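Local atomic coordinates of GH18 chiitnase (Pseudoalteromonas aurantia, PDB entry 6K7Z), a protein that probably hydrolyses internal beta-1,4 linkages of chitin, as a family 18 glycoside hydrolase acting as an endochitinase. Residues 140-144 and 145-149. Numbering follows the deposited sequence.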
loop_
_atom_site.group_PDB
_atom_site.type_symbol
_atom_site.label_atom_id
_atom_site.label_comp_id
_atom_site.label_asym_id
_atom_site.label_seq_id
_atom_site.Cartn_x
_atom_site.Cartn_y
_atom_site.Cartn_z
ATOM N N GLU A 140 14.861 -6.517 7.338
ATOM C CA GLU A 140 14.776 -6.527 8.793
ATOM C C GLU A 140 13.353 -6.783 9.260
ATOM O O GLU A 140 13.132 -7.451 10.277
ATOM C CB GLU A 140 15.293 -5.204 9.352
ATOM C CG GLU A 140 16.732 -4.916 9.001
ATOM C CD GLU A 140 17.692 -5.777 9.792
ATOM O OE1 GLU A 140 17.228 -6.542 10.676
ATOM O OE2 GLU A 140 18.906 -5.670 9.544
ATOM N N LEU A 141 12.375 -6.254 8.531
ATOM C CA LEU A 141 10.983 -6.482 8.891
ATOM C C LEU A 141 10.599 -7.940 8.673
ATOM O O LEU A 141 9.931 -8.548 9.521
ATOM C CB LEU A 141 10.100 -5.544 8.071
ATOM C CG LEU A 141 8.767 -5.003 8.574
ATOM C CD1 LEU A 141 8.841 -4.546 10.010
ATOM C CD2 LEU A 141 8.363 -3.842 7.669
ATOM N N ARG A 142 11.031 -8.514 7.547
ATOM C CA ARG A 142 10.686 -9.891 7.207
ATOM C C ARG A 142 11.312 -10.873 8.181
ATOM O O ARG A 142 10.715 -11.913 8.488
ATOM C CB ARG A 142 11.130 -10.197 5.772
ATOM C CG ARG A 142 10.833 -11.616 5.306
ATOM C CD ARG A 142 9.365 -11.961 5.543
ATOM N NE ARG A 142 8.525 -11.505 4.450
ATOM C CZ ARG A 142 7.204 -11.374 4.530
ATOM N NH1 ARG A 142 6.571 -11.648 5.659
ATOM N NH2 ARG A 142 6.518 -10.963 3.477
ATOM N N LYS A 143 12.507 -10.541 8.676
ATOM C CA LYS A 143 13.141 -11.301 9.743
ATOM C C LYS A 143 12.229 -11.411 10.958
ATOM O O LYS A 143 12.076 -12.494 11.538
ATOM C CB LYS A 143 14.466 -10.623 10.096
ATOM C CG LYS A 143 15.262 -11.272 11.207
ATOM C CD LYS A 143 16.434 -10.374 11.625
ATOM C CE LYS A 143 17.375 -10.097 10.463
ATOM N NZ LYS A 143 18.411 -9.074 10.836
ATOM N N ARG A 144 11.577 -10.305 11.330
ATOM C CA ARG A 144 10.745 -10.245 12.526
ATOM C C ARG A 144 9.300 -10.660 12.284
ATOM O O ARG A 144 8.620 -11.053 13.239
ATOM C CB ARG A 144 10.792 -8.828 13.110
ATOM C CG ARG A 144 12.211 -8.399 13.470
ATOM C CD ARG A 144 12.370 -6.898 13.628
ATOM N NE ARG A 144 13.634 -6.562 14.291
ATOM C CZ ARG A 144 14.816 -6.494 13.681
ATOM N NH1 ARG A 144 14.925 -6.735 12.383
ATOM N NH2 ARG A 144 15.901 -6.178 14.370
ATOM N N LEU A 145 8.832 -10.598 11.035
ATOM C CA LEU A 145 7.454 -10.909 10.653
ATOM C C LEU A 145 7.495 -11.934 9.527
ATOM O O LEU A 145 7.302 -11.594 8.349
ATOM C CB LEU A 145 6.708 -9.653 10.204
ATOM C CG LEU A 145 6.650 -8.519 11.220
ATOM C CD1 LEU A 145 5.972 -7.298 10.601
ATOM C CD2 LEU A 145 5.905 -8.976 12.467
ATOM N N PRO A 146 7.731 -13.200 9.853
ATOM C CA PRO A 146 8.025 -14.189 8.809
ATOM C C PRO A 146 6.814 -14.535 7.957
ATOM O O PRO A 146 5.665 -14.437 8.392
ATOM C CB PRO A 146 8.490 -15.415 9.609
ATOM C CG PRO A 146 8.795 -14.905 10.971
ATOM C CD PRO A 146 7.868 -13.767 11.203
ATOM N N SER A 147 7.091 -14.952 6.728
ATOM C CA SER A 147 6.084 -15.572 5.879
ATOM C C SER A 147 5.848 -16.993 6.376
ATOM O O SER A 147 6.765 -17.618 6.919
ATOM C CB SER A 147 6.526 -15.591 4.415
ATOM O OG SER A 147 6.630 -14.288 3.883
ATOM N N PRO A 148 4.644 -17.519 6.230
ATOM C CA PRO A 148 3.510 -16.835 5.619
ATOM C C PRO A 148 2.553 -16.252 6.613
ATOM O O PRO A 148 1.526 -15.831 6.235
ATOM C CB PRO A 148 2.788 -17.971 4.896
ATOM C CG PRO A 148 2.993 -19.105 5.841
ATOM C CD PRO A 148 4.391 -18.958 6.366
ATOM N N ASP A 149 2.913 -16.222 7.869
ATOM C CA ASP A 149 2.076 -15.698 8.908
ATOM C C ASP A 149 1.782 -14.203 8.852
ATOM O O ASP A 149 0.801 -13.778 9.374
ATOM C CB ASP A 149 2.769 -15.929 10.220
ATOM C CG ASP A 149 2.863 -17.435 10.593
ATOM O OD1 ASP A 149 2.211 -18.254 9.929
ATOM O OD2 ASP A 149 3.601 -17.766 11.526
#
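Arg142 reaches past the end of helix 130-144 to Leu145 and Ser147, an example of how an alpha-to-beta loop of a TIM barrel, here the one leading into strand 151-154, can be fastened by a side chain of the preceding helix. Arg142 CG stands anti to the backbone N (chi1 179°), and bends at the next two torsions carry the guanidinium forward along the chain. There NH1 donates to Leu145 O at 2.8 Å, approaching almost in line with the C=O, the acceptor tilted from the guanidinium plane. Ser147 meets the same group quite differently, its OG lying over the centre of one face, 3.0 Å from CZ. Arg142 NH2 makes a salt bridge to Asp182, and its NH1 also donates a hydrogen bond to Tyr150 O, so one side chain ties the helix end to two later parts of the chain.

The last helical turn closes with Leu145 N bonded to Leu141 O at 2.8 Å. Their two side chains lie side by side and point the same way, CD1 to CD1 at 4.0 Å, packing inward against Val112 and Ile114 of strand 111-115. Back on the helix, Glu140 OE1 forms salt bridges with both Lys143 NZ, which comes from above the carboxylate plane, and Arg144 NH1, on its anti side. That same NH1 also donates to Glu140 O, 2.9 Å away and within the guanidinium plane of Arg144.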